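Local coordinates for protein methyl-coenzyme M reductase I beta subunit (Methanosarcina barkeri, PDB 1E6Y) that forms part of the methyl-coenzyme M reductase complex, which releases methane from methyl-coenzyme M with coenzyme B as reductant, using nickel coenzyme F430, at residues E[230-235]-E[381-386]; E[105-110]-E[413-418]; E[133-138]-E[151-156]. All coordinates share one frame; numbering follows the deposited sequence.

Contact 1: residues E[230-235]-E[381-386]; sequences ERHQLL and HSRGFA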
ATOM      1  N   GLU E 230      10.633 -13.401 -28.689  1.00  9.46           N
ATOM      2  CA  GLU E 230       9.425 -13.207 -29.482  1.00  9.92           C
ATOM      3  C   GLU E 230       9.000 -14.500 -30.170  1.00 10.12           C
ATOM      4  O   GLU E 230       7.851 -14.919 -30.026  1.00  9.38           O
ATOM      5  CB  GLU E 230       9.587 -12.096 -30.525  1.00 11.18           C
ATOM      6  CG  GLU E 230       8.305 -11.898 -31.338  1.00 11.99           C
ATOM      7  CD  GLU E 230       8.304 -10.668 -32.222  1.00 12.76           C
ATOM      8  OE1 GLU E 230       9.343 -10.357 -32.838  1.00 14.09           O
ATOM      9  OE2 GLU E 230       7.227 -10.050 -32.355  1.00 13.81           O
ATOM     10  N   ARG E 231       9.916 -15.145 -30.898  1.00  9.53           N
ATOM     11  CA  ARG E 231       9.595 -16.456 -31.482  1.00 10.18           C
ATOM     12  C   ARG E 231       9.123 -17.423 -30.397  1.00  9.80           C
ATOM     13  O   ARG E 231       8.151 -18.143 -30.551  1.00 10.56           O
ATOM     14  CB  ARG E 231      10.823 -17.032 -32.199  1.00  9.86           C
ATOM     15  CG  ARG E 231      10.635 -18.468 -32.697  1.00 11.38           C
ATOM     16  CD  ARG E 231      11.917 -19.034 -33.332  1.00 10.84           C
ATOM     17  NE  ARG E 231      11.556 -20.309 -33.967  1.00 10.64           N
ATOM     18  CZ  ARG E 231      11.871 -21.531 -33.545  1.00 11.07           C
ATOM     19  NH1 ARG E 231      11.416 -22.577 -34.236  1.00 11.21           N
ATOM     20  NH2 ARG E 231      12.623 -21.745 -32.470  1.00 10.91           N
ATOM     21  N   HIS E 232       9.820 -17.402 -29.263  1.00 10.01           N
ATOM     22  CA  HIS E 232       9.501 -18.277 -28.133  1.00 10.00           C
ATOM     23  C   HIS E 232       8.043 -18.151 -27.681  1.00  9.80           C
ATOM     24  O   HIS E 232       7.331 -19.153 -27.569  1.00  9.96           O
ATOM     25  CB  HIS E 232      10.434 -17.968 -26.960  1.00  9.78           C
ATOM     26  CG  HIS E 232      10.348 -18.959 -25.843  1.00  9.56           C
ATOM     27  ND1 HIS E 232       9.485 -18.807 -24.776  1.00  9.53           N
ATOM     28  CD2 HIS E 232      11.027 -20.108 -25.615  1.00  9.88           C
ATOM     29  CE1 HIS E 232       9.641 -19.817 -23.940  1.00 10.34           C
ATOM     30  NE2 HIS E 232      10.571 -20.621 -24.424  1.00  9.13           N
ATOM     31  N   GLN E 233       7.584 -16.918 -27.476  1.00  9.23           N
ATOM     32  CA  GLN E 233       6.224 -16.688 -26.996  1.00  8.84           C
ATOM     33  C   GLN E 233       5.169 -16.927 -28.074  1.00  9.15           C
ATOM     34  O   GLN E 233       4.085 -17.436 -27.788  1.00  9.32           O
ATOM     35  CB  GLN E 233       6.095 -15.268 -26.434  1.00  7.74           C
ATOM     36  CG  GLN E 233       6.940 -15.025 -25.185  1.00  8.64           C
ATOM     37  CD  GLN E 233       6.716 -16.080 -24.116  1.00  9.19           C
ATOM     38  OE1 GLN E 233       7.607 -16.873 -23.818  1.00  8.99           O
ATOM     39  NE2 GLN E 233       5.515 -16.107 -23.547  1.00  8.49           N
ATOM     40  N   LEU E 234       5.517 -16.624 -29.321  1.00  9.77           N
ATOM     41  CA  LEU E 234       4.575 -16.754 -30.427  1.00 10.21           C
ATOM     42  C   LEU E 234       4.340 -18.204 -30.843  1.00 10.59           C
ATOM     43  O   LEU E 234       3.247 -18.550 -31.286  1.00 10.45           O
ATOM     44  CB  LEU E 234       5.044 -15.927 -31.626  1.00 11.20           C
ATOM     45  CG  LEU E 234       4.941 -14.412 -31.429  1.00 11.64           C
ATOM     46  CD1 LEU E 234       5.424 -13.694 -32.674  1.00 13.26           C
ATOM     47  CD2 LEU E 234       3.504 -14.030 -31.117  1.00 12.22           C
ATOM     48  N   LEU E 235       5.346 -19.058 -30.668  1.00 10.43           N
ATOM     49  CA  LEU E 235       5.147 -20.497 -30.821  1.00 10.88           C
ATOM     50  C   LEU E 235       4.170 -21.013 -29.761  1.00 11.03           C
ATOM     51  O   LEU E 235       3.268 -21.792 -30.067  1.00 10.55           O
ATOM     52  CB  LEU E 235       6.482 -21.240 -30.713  1.00 11.61           C
ATOM     53  CG  LEU E 235       7.394 -21.166 -31.942  1.00 11.00           C
ATOM     54  CD1 LEU E 235       8.769 -21.699 -31.585  1.00 12.03           C
ATOM     55  CD2 LEU E 235       6.792 -21.959 -33.094  1.00 11.86           C
ATOM     56  N   HIS E 381       3.403 -16.454 -12.545  1.00  7.89           N
ATOM     57  CA  HIS E 381       4.814 -16.786 -12.717  1.00  7.72           C
ATOM     58  C   HIS E 381       5.197 -17.302 -14.094  1.00  8.09           C
ATOM     59  O   HIS E 381       6.214 -16.886 -14.652  1.00  8.78           O
ATOM     60  CB  HIS E 381       5.235 -17.774 -11.640  1.00  7.63           C
ATOM     61  CG  HIS E 381       4.817 -17.357 -10.267  1.00  7.49           C
ATOM     62  ND1 HIS E 381       5.446 -16.333  -9.584  1.00  8.21           N
ATOM     63  CD2 HIS E 381       3.735 -17.689  -9.531  1.00  7.70           C
ATOM     64  CE1 HIS E 381       4.761 -16.056  -8.493  1.00  8.14           C
ATOM     65  NE2 HIS E 381       3.717 -16.862  -8.433  1.00  7.89           N
ATOM     66  N   SER E 382       4.365 -18.173 -14.658  1.00  8.41           N
ATOM     67  CA  SER E 382       4.587 -18.662 -16.013  1.00  8.96           C
ATOM     68  C   SER E 382       4.291 -17.567 -17.033  1.00  8.57           C
ATOM     69  O   SER E 382       3.418 -16.723 -16.822  1.00  9.02           O
ATOM     70  CB  SER E 382       3.708 -19.884 -16.292  1.00  9.60           C
ATOM     71  OG  SER E 382       3.876 -20.336 -17.627  1.00 10.85           O
ATOM     72  N   ARG E 383       5.045 -17.572 -18.126  1.00  8.77           N
ATOM     73  CA  ARG E 383       4.886 -16.558 -19.179  1.00  8.35           C
ATOM     74  C   ARG E 383       3.694 -16.800 -20.076  1.00  8.40           C
ATOM     75  O   ARG E 383       3.809 -16.933 -21.314  1.00  8.28           O
ATOM     76  CB  ARG E 383       6.211 -16.453 -19.933  1.00  8.08           C
ATOM     77  CG  ARG E 383       7.364 -15.958 -19.070  1.00  8.04           C
ATOM     78  CD  ARG E 383       8.655 -15.907 -19.857  1.00  7.77           C
ATOM     79  NE  ARG E 383       9.139 -17.302 -20.040  1.00  8.33           N
ATOM     80  CZ  ARG E 383      10.292 -17.499 -20.665  1.00  8.92           C
ATOM     81  NH1 ARG E 383      10.655 -18.794 -20.764  1.00 10.06           N
ATOM     82  NH2 ARG E 383      11.061 -16.565 -21.186  1.00  9.25           N
ATOM     83  N   GLY E 384       2.520 -16.846 -19.451  1.00  8.25           N
ATOM     84  CA  GLY E 384       1.273 -16.913 -20.189  1.00  8.39           C
ATOM     85  C   GLY E 384       0.782 -18.312 -20.501  1.00  8.63           C
ATOM     86  O   GLY E 384      -0.269 -18.464 -21.119  1.00  8.68           O
ATOM     87  N   PHE E 385       1.504 -19.335 -20.045  1.00  9.11           N
ATOM     88  CA  PHE E 385       1.205 -20.712 -20.445  1.00  9.72           C
ATOM     89  C   PHE E 385       0.320 -21.462 -19.451  1.00 10.41           C
ATOM     90  O   PHE E 385      -0.092 -22.595 -19.715  1.00  9.77           O
ATOM     91  CB  PHE E 385       2.504 -21.493 -20.675  1.00 10.95           C
ATOM     92  CG  PHE E 385       3.418 -20.869 -21.695  1.00 12.54           C
ATOM     93  CD1 PHE E 385       4.730 -20.540 -21.364  1.00 13.04           C
ATOM     94  CD2 PHE E 385       2.954 -20.569 -22.975  1.00 13.92           C
ATOM     95  CE1 PHE E 385       5.569 -19.919 -22.289  1.00 14.25           C
ATOM     96  CE2 PHE E 385       3.786 -19.946 -23.909  1.00 14.77           C
ATOM     97  CZ  PHE E 385       5.095 -19.620 -23.564  1.00 14.53           C
ATOM     98  N   ALA E 386      -0.008 -20.821 -18.330  1.00  9.43           N
ATOM     99  CA  ALA E 386      -0.772 -21.477 -17.272  1.00  9.71           C
ATOM    100  C   ALA E 386      -2.237 -21.035 -17.242  1.00  9.57           C
ATOM    101  O   ALA E 386      -3.145 -21.867 -17.234  1.00  9.43           O
ATOM    102  CB  ALA E 386      -0.114 -21.216 -15.916  1.00  9.53           C
TER

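Contact 2: residues E[105-110]-E[413-418]; sequences GKSLLI and GDVFGA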
ATOM      1  N   GLY E 105     -32.916  -4.311 -20.523  1.00 27.02           N
ATOM      2  CA  GLY E 105     -32.738  -3.007 -19.912  1.00 25.31           C
ATOM      3  C   GLY E 105     -32.141  -3.035 -18.521  1.00 23.76           C
ATOM      4  O   GLY E 105     -32.058  -1.998 -17.861  1.00 24.12           O
ATOM      5  N   LYS E 106     -31.707  -4.211 -18.074  1.00 22.37           N
ATOM      6  CA  LYS E 106     -31.096  -4.339 -16.757  1.00 21.23           C
ATOM      7  C   LYS E 106     -29.634  -3.903 -16.740  1.00 19.53           C
ATOM      8  O   LYS E 106     -29.097  -3.573 -15.684  1.00 18.25           O
ATOM      9  CB  LYS E 106     -31.221  -5.776 -16.251  1.00 22.49           C
ATOM     10  CG  LYS E 106     -32.604  -6.116 -15.732  1.00 24.93           C
ATOM     11  CD  LYS E 106     -32.679  -7.564 -15.288  1.00 26.49           C
ATOM     12  CE  LYS E 106     -33.957  -7.837 -14.512  1.00 28.43           C
ATOM     13  NZ  LYS E 106     -33.997  -7.070 -13.230  1.00 30.11           N
ATOM     14  N   SER E 107     -29.014  -3.841 -17.917  1.00 18.49           N
ATOM     15  CA  SER E 107     -27.628  -3.393 -18.020  1.00 17.67           C
ATOM     16  C   SER E 107     -27.305  -2.791 -19.384  1.00 16.87           C
ATOM     17  O   SER E 107     -28.076  -2.937 -20.334  1.00 16.70           O
ATOM     18  CB  SER E 107     -26.674  -4.553 -17.726  1.00 18.61           C
ATOM     19  OG  SER E 107     -26.764  -5.560 -18.717  1.00 19.91           O
ATOM     20  N   LEU E 108     -26.192  -2.062 -19.452  1.00 15.80           N
ATOM     21  CA  LEU E 108     -25.722  -1.463 -20.699  1.00 15.41           C
ATOM     22  C   LEU E 108     -24.306  -1.924 -21.021  1.00 14.50           C
ATOM     23  O   LEU E 108     -23.485  -2.102 -20.123  1.00 13.72           O
ATOM     24  CB  LEU E 108     -25.716   0.068 -20.604  1.00 16.49           C
ATOM     25  CG  LEU E 108     -27.022   0.832 -20.388  1.00 18.18           C
ATOM     26  CD1 LEU E 108     -26.711   2.315 -20.235  1.00 18.92           C
ATOM     27  CD2 LEU E 108     -27.976   0.598 -21.553  1.00 18.37           C
ATOM     28  N   LEU E 109     -24.026  -2.094 -22.310  1.00 13.61           N
ATOM     29  CA  LEU E 109     -22.658  -2.099 -22.810  1.00 13.10           C
ATOM     30  C   LEU E 109     -22.315  -0.679 -23.245  1.00 13.32           C
ATOM     31  O   LEU E 109     -23.035  -0.081 -24.046  1.00 13.30           O
ATOM     32  CB  LEU E 109     -22.526  -3.048 -24.008  1.00 13.68           C
ATOM     33  CG  LEU E 109     -21.215  -3.017 -24.805  1.00 14.30           C
ATOM     34  CD1 LEU E 109     -20.055  -3.511 -23.948  1.00 14.49           C
ATOM     35  CD2 LEU E 109     -21.360  -3.878 -26.052  1.00 14.70           C
ATOM     36  N   ILE E 110     -21.277  -0.107 -22.644  1.00 11.61           N
ATOM     37  CA  ILE E 110     -20.793   1.204 -23.060  1.00 11.58           C
ATOM     38  C   ILE E 110     -19.396   1.072 -23.635  1.00 11.29           C
ATOM     39  O   ILE E 110     -18.439   0.794 -22.910  1.00 11.67           O
ATOM     40  CB  ILE E 110     -20.755   2.208 -21.883  1.00 11.04           C
ATOM     41  CG1 ILE E 110     -22.135   2.310 -21.228  1.00 11.05           C
ATOM     42  CG2 ILE E 110     -20.311   3.587 -22.384  1.00 10.92           C
ATOM     43  CD1 ILE E 110     -22.178   3.253 -20.051  1.00 11.29           C
ATOM     44  N   GLY E 413     -20.344 -11.702 -18.670  1.00 19.66           N
ATOM     45  CA  GLY E 413     -20.781 -12.634 -19.693  1.00 21.04           C
ATOM     46  C   GLY E 413     -21.967 -12.109 -20.479  1.00 22.14           C
ATOM     47  O   GLY E 413     -21.994 -12.199 -21.704  1.00 22.11           O
ATOM     48  N   ASP E 414     -22.916 -11.500 -19.771  1.00 23.53           N
ATOM     49  CA  ASP E 414     -24.118 -10.941 -20.385  1.00 25.11           C
ATOM     50  C   ASP E 414     -23.787  -9.788 -21.333  1.00 25.33           C
ATOM     51  O   ASP E 414     -24.326  -9.708 -22.440  1.00 25.59           O
ATOM     52  CB  ASP E 414     -25.086 -10.444 -19.303  1.00 26.44           C
ATOM     53  CG  ASP E 414     -25.666 -11.574 -18.461  1.00 27.73           C
ATOM     54  OD1 ASP E 414     -25.760 -12.720 -18.957  1.00 29.33           O
ATOM     55  OD2 ASP E 414     -26.040 -11.309 -17.299  1.00 28.94           O
ATOM     56  N   VAL E 415     -22.843  -8.945 -20.924  1.00 24.82           N
ATOM     57  CA  VAL E 415     -22.544  -7.717 -21.647  1.00 24.63           C
ATOM     58  C   VAL E 415     -21.478  -7.892 -22.731  1.00 24.50           C
ATOM     59  O   VAL E 415     -21.555  -7.253 -23.779  1.00 24.61           O
ATOM     60  CB  VAL E 415     -22.124  -6.595 -20.662  1.00 24.79           C
ATOM     61  CG1 VAL E 415     -21.638  -5.373 -21.416  1.00 24.17           C
ATOM     62  CG2 VAL E 415     -23.302  -6.221 -19.772  1.00 24.25           C
ATOM     63  N   PHE E 416     -20.519  -8.788 -22.504  1.00 23.73           N
ATOM     64  CA  PHE E 416     -19.380  -8.939 -23.411  1.00 23.92           C
ATOM     65  C   PHE E 416     -19.396 -10.243 -24.206  1.00 23.93           C
ATOM     66  O   PHE E 416     -18.676 -10.379 -25.197  1.00 24.02           O
ATOM     67  CB  PHE E 416     -18.064  -8.840 -22.631  1.00 23.68           C
ATOM     68  CG  PHE E 416     -17.785  -7.470 -22.084  1.00 23.46           C
ATOM     69  CD1 PHE E 416     -18.076  -7.162 -20.758  1.00 23.35           C
ATOM     70  CD2 PHE E 416     -17.244  -6.482 -22.901  1.00 24.52           C
ATOM     71  CE1 PHE E 416     -17.837  -5.884 -20.253  1.00 23.70           C
ATOM     72  CE2 PHE E 416     -17.000  -5.203 -22.405  1.00 24.07           C
ATOM     73  CZ  PHE E 416     -17.297  -4.904 -21.078  1.00 24.08           C
ATOM     74  N   GLY E 417     -20.228 -11.190 -23.781  1.00 24.34           N
ATOM     75  CA  GLY E 417     -20.231 -12.509 -24.393  1.00 24.51           C
ATOM     76  C   GLY E 417     -20.818 -12.571 -25.793  1.00 24.91           C
ATOM     77  O   GLY E 417     -20.710 -13.596 -26.469  1.00 25.41           O
ATOM     78  N   ALA E 418     -21.436 -11.478 -26.231  1.00 24.55           N
ATOM     79  CA  ALA E 418     -22.072 -11.430 -27.543  1.00 24.32           C
ATOM     80  C   ALA E 418     -21.213 -10.703 -28.573  1.00 23.91           C
ATOM     81  O   ALA E 418     -21.621 -10.543 -29.723  1.00 24.75           O
ATOM     82  CB  ALA E 418     -23.444 -10.769 -27.440  1.00 24.93           C
TER

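Contact 3: residues E[133-138]-E[151-156]; sequences AVTQTI and IVKSAV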
ATOM      1  N   ALA E 133     -21.199   9.627 -17.861  1.00 10.64           N
ATOM      2  CA  ALA E 133     -22.311   9.718 -18.805  1.00 10.68           C
ATOM      3  C   ALA E 133     -23.614   9.233 -18.178  1.00 11.03           C
ATOM      4  O   ALA E 133     -24.642   9.905 -18.279  1.00 11.19           O
ATOM      5  CB  ALA E 133     -21.997   8.915 -20.058  1.00 10.91           C
ATOM      6  N   VAL E 134     -23.552   8.097 -17.486  1.00 10.44           N
ATOM      7  CA  VAL E 134     -24.714   7.559 -16.779  1.00 10.55           C
ATOM      8  C   VAL E 134     -25.160   8.491 -15.649  1.00 10.45           C
ATOM      9  O   VAL E 134     -26.346   8.792 -15.523  1.00 11.37           O
ATOM     10  CB  VAL E 134     -24.416   6.148 -16.209  1.00 10.69           C
ATOM     11  CG1 VAL E 134     -25.594   5.642 -15.390  1.00 10.78           C
ATOM     12  CG2 VAL E 134     -24.124   5.183 -17.342  1.00 10.44           C
ATOM     13  N   THR E 135     -24.197   9.016 -14.892  1.00 10.77           N
ATOM     14  CA  THR E 135     -24.486   9.933 -13.788  1.00 10.15           C
ATOM     15  C   THR E 135     -25.186  11.204 -14.281  1.00 11.03           C
ATOM     16  O   THR E 135     -26.224  11.594 -13.739  1.00 11.41           O
ATOM     17  CB  THR E 135     -23.194  10.325 -13.030  1.00  9.70           C
ATOM     18  OG1 THR E 135     -22.572   9.145 -12.505  1.00  9.97           O
ATOM     19  CG2 THR E 135     -23.511  11.270 -11.879  1.00  9.54           C
ATOM     20  N   GLN E 136     -24.638  11.820 -15.330  1.00 10.52           N
ATOM     21  CA  GLN E 136     -25.228  13.019 -15.923  1.00 11.39           C
ATOM     22  C   GLN E 136     -26.619  12.747 -16.499  1.00 12.06           C
ATOM     23  O   GLN E 136     -27.536  13.558 -16.326  1.00 11.77           O
ATOM     24  CB  GLN E 136     -24.317  13.572 -17.022  1.00 11.49           C
ATOM     25  CG  GLN E 136     -24.879  14.795 -17.745  1.00 13.31           C
ATOM     26  CD  GLN E 136     -24.881  16.045 -16.880  1.00 13.98           C
ATOM     27  OE1 GLN E 136     -23.832  16.480 -16.400  1.00 13.77           O
ATOM     28  NE2 GLN E 136     -26.050  16.655 -16.715  1.00 15.20           N
ATOM     29  N   THR E 137     -26.776  11.596 -17.151  1.00 11.86           N
ATOM     30  CA  THR E 137     -28.046  11.221 -17.768  1.00 12.72           C
ATOM     31  C   THR E 137     -29.158  11.056 -16.734  1.00 12.81           C
ATOM     32  O   THR E 137     -30.272  11.546 -16.933  1.00 13.18           O
ATOM     33  CB  THR E 137     -27.902   9.914 -18.586  1.00 12.80           C
ATOM     34  OG1 THR E 137     -27.001  10.132 -19.678  1.00 12.44           O
ATOM     35  CG2 THR E 137     -29.258   9.464 -19.137  1.00 13.44           C
ATOM     36  N   ILE E 138     -28.841  10.412 -15.613  1.00 12.76           N
ATOM     37  CA  ILE E 138     -29.816  10.209 -14.544  1.00 12.91           C
ATOM     38  C   ILE E 138     -30.164  11.529 -13.856  1.00 13.24           C
ATOM     39  O   ILE E 138     -31.334  11.806 -13.579  1.00 13.11           O
ATOM     40  CB  ILE E 138     -29.297   9.195 -13.497  1.00 13.08           C
ATOM     41  CG1 ILE E 138     -29.166   7.811 -14.139  1.00 12.88           C
ATOM     42  CG2 ILE E 138     -30.241   9.133 -12.300  1.00 13.00           C
ATOM     43  CD1 ILE E 138     -28.618   6.749 -13.211  1.00 12.46           C
ATOM     44  N   ILE E 151     -25.991  11.351  -3.922  1.00 11.93           N
ATOM     45  CA  ILE E 151     -26.644  10.046  -3.869  1.00 11.73           C
ATOM     46  C   ILE E 151     -26.715   9.409  -5.260  1.00 11.16           C
ATOM     47  O   ILE E 151     -26.426   8.221  -5.419  1.00 11.10           O
ATOM     48  CB  ILE E 151     -28.078  10.161  -3.275  1.00 12.65           C
ATOM     49  CG1 ILE E 151     -28.019  10.731  -1.853  1.00 12.98           C
ATOM     50  CG2 ILE E 151     -28.765   8.801  -3.271  1.00 12.52           C
ATOM     51  CD1 ILE E 151     -27.247   9.871  -0.865  1.00 13.99           C
ATOM     52  N   VAL E 152     -27.062  10.206  -6.268  1.00 10.49           N
ATOM     53  CA  VAL E 152     -27.082   9.722  -7.647  1.00 11.16           C
ATOM     54  C   VAL E 152     -25.673   9.329  -8.092  1.00 11.22           C
ATOM     55  O   VAL E 152     -25.466   8.250  -8.653  1.00 11.59           O
ATOM     56  CB  VAL E 152     -27.644  10.793  -8.613  1.00 11.48           C
ATOM     57  CG1 VAL E 152     -27.480  10.339 -10.060  1.00 12.02           C
ATOM     58  CG2 VAL E 152     -29.111  11.045  -8.312  1.00 12.66           C
ATOM     59  N   LYS E 153     -24.699  10.166  -7.748  1.00 11.42           N
ATOM     60  CA  LYS E 153     -23.313   9.942  -8.142  1.00 11.08           C
ATOM     61  C   LYS E 153     -22.777   8.629  -7.582  1.00 11.07           C
ATOM     62  O   LYS E 153     -22.214   7.824  -8.319  1.00 10.95           O
ATOM     63  CB  LYS E 153     -22.441  11.107  -7.667  1.00 11.34           C
ATOM     64  CG  LYS E 153     -21.075  11.168  -8.325  1.00 12.20           C
ATOM     65  CD  LYS E 153     -20.029  10.465  -7.489  1.00 11.86           C
ATOM     66  CE  LYS E 153     -18.662  10.560  -8.130  1.00 11.47           C
ATOM     67  NZ  LYS E 153     -17.622   9.956  -7.260  1.00 12.08           N
ATOM     68  N   SER E 154     -23.004   8.396  -6.292  1.00 11.56           N
ATOM     69  CA  SER E 154     -22.484   7.204  -5.631  1.00 11.68           C
ATOM     70  C   SER E 154     -23.260   5.932  -5.947  1.00 11.47           C
ATOM     71  O   SER E 154     -22.736   4.831  -5.777  1.00 11.76           O
ATOM     72  CB  SER E 154     -22.436   7.408  -4.120  1.00 12.68           C
ATOM     73  OG  SER E 154     -21.246   8.086  -3.763  1.00 15.84           O
ATOM     74  N   ALA E 155     -24.504   6.077  -6.402  1.00  9.98           N
ATOM     75  CA  ALA E 155     -25.253   4.930  -6.910  1.00 10.44           C
ATOM     76  C   ALA E 155     -24.503   4.327  -8.095  1.00 10.00           C
ATOM     77  O   ALA E 155     -24.485   3.110  -8.274  1.00 10.33           O
ATOM     78  CB  ALA E 155     -26.655   5.353  -7.333  1.00 10.21           C
ATOM     79  N   VAL E 156     -23.801   5.185  -8.831  1.00  9.89           N
ATOM     80  CA  VAL E 156     -23.030   4.771  -9.998  1.00  9.70           C
ATOM     81  C   VAL E 156     -21.569   4.472  -9.640  1.00  9.10           C
ATOM     82  O   VAL E 156     -21.054   3.401  -9.961  1.00  9.38           O
ATOM     83  CB  VAL E 156     -23.072   5.860 -11.105  1.00  9.64           C
ATOM     84  CG1 VAL E 156     -22.338   5.381 -12.350  1.00 10.33           C
ATOM     85  CG2 VAL E 156     -24.515   6.211 -11.446  1.00  9.87           C
TER

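Contact 1: residues E[230-235]-E[381-386]
Gln233 has CG anti to the carbonyl carbon, and a bend at chi2 (-51°) turns its amide toward Arg383 and Phe385. His232 has CG anti to the backbone N (chi1 -170°), which puts the ND1 edge of its ring against the Gln233 amide. The contact joins helix 228-241 to an inverse gamma turn centred on Arg383, in the loop before helix 387-395. Gln233 NE2 donates to Arg383 O at 2.9 Å, with the acceptor close to the amide plane but a bent N-H...O angle of 133°. The other end of the amide is also held: His232 ND1 donates to Gln233 OE1 at 2.9 Å, almost in the imidazole plane. Together the two bonds fix the flip of the amide. Gln216 of helix 204-221 bonds both to Gln233 NE2 and to Arg383 O. An alanine at Gln233 would probably leave His232 ND1 without its acceptor and open a gap beside Phe385. The guanidinium of Arg383 has His232 and Gln233 OE1 over one face, while its NE pairs with Asp345. Tyr346 OH bonds to His232 NE2. Arg383 O also lies over the centre of one face of the Phe385 ring, and Phe385 CZ reaches Gln233 NE2 at 3.5 Å.

Contact 2: residues E[105-110]-E[413-418]
Val415 sets its two methyl groups against the strand, each on a different residue. Its CG1 is anti to the backbone N (chi1 173°) and meets Leu109. Its CG2 is anti to the carbonyl carbon and meets Ser107. The contact packs residues 413-416 of helix 405-416 on strand 107-111, with Leu109 and Val415 nearest along the backbones, their CA atoms 5.7 Å apart. Leu109 also holds CG anti to its backbone N (chi1 171°), and chi2 of 66° brings CD1 over to the helix. There Leu109 CD1 lies 3.5 Å from Val415 CG1 and 3.8 Å from Phe416 CE2. Leu109 CB touches the same methyl, Val415 CG1, at 3.6 Å. That methyl also sits over one face of the Phe416 ring, toward its rim, so it is shared between leucine and phenylalanine. Ser107 OG stands between its backbone N and carbonyl carbon, 3.7 Å from Val415 CG2. This hydroxyl is buried and has no polar partner in the model. Ser107 and Lys106 both face Val102 in a classic beta bulge. The helix covers one side of the antiparallel sheet, where Val415 also touches Ala43 and Phe416 touches Ser41 of strand 41-45. Leu108 and Ile110 point away from it, and their side chains touch Ala82, Val85 and Val89 of helix 78-89, so strand 107-111 lies between the two helices.

Contact 3: residues E[133-138]-E[151-156]
Helices 125-141 and 149-157 run roughly antiparallel, their local axes 9.3 Å apart at an angle of 145°, with Thr135 and Lys153 nearest along the backbones. They form a helical hairpin. Thr135 is central to the packing. Its CG2, anti to the backbone N, rests 4.0 Å from Lys153 CA, against the backbone of the other helix. Its OG1, beside the backbone N (chi1 -59°), lies over Val156, 3.6 Å from Val156 CB. That hydroxyl bonds to Ala131 O of its own helix. Ile138 and Val152 lie side by side, running opposite ways, with Ile138 CG2 at 3.8 Å from Val152 CG1. Val156 CG2 reaches Val134 CG1 at 4.1 Å. Ile49 of helix 46-55 packs against Val134, Ile138 and Val156 and closes this apolar patch. Lys153 sets off from its backbone away from helix 125-141, though its CG stays near Thr135 CG2. Its NZ bonds to the backbone of a chain of another protein in the complex, and it makes a cation-pi contact with Trp157. Methyl groups of beta-branched side chains therefore hold the two helices together through apolar packing. The polar ends of Thr135 and Lys153 are satisfied by other partners, so their burial probably costs little.

Contacts 2 and 3 are neighbours, with centres 18 Å apart, and they touch where Ile110 CD1 packs on Val134 CG2. Helix 46-55 and helix 78-89 border both. Contact 1 is on the other side of the chain's centre, about 31 Å from contact 2 and 42 Å from contact 3, centre to centre. Along the chain, contact 3 closes before contact 1 opens, and both fall between the two segments of contact 2. Contact 3 belongs to the N-terminal domain and contact 1 to the C-terminal domain. Contact 2 joins parts of both, bringing a helix from near the chain's end onto the N-terminal sheet. All three are buried and away from the coenzyme and F430 pockets; contacts 2 and 3 are mainly apolar packing, while contact 1 also has a hydrogen bond.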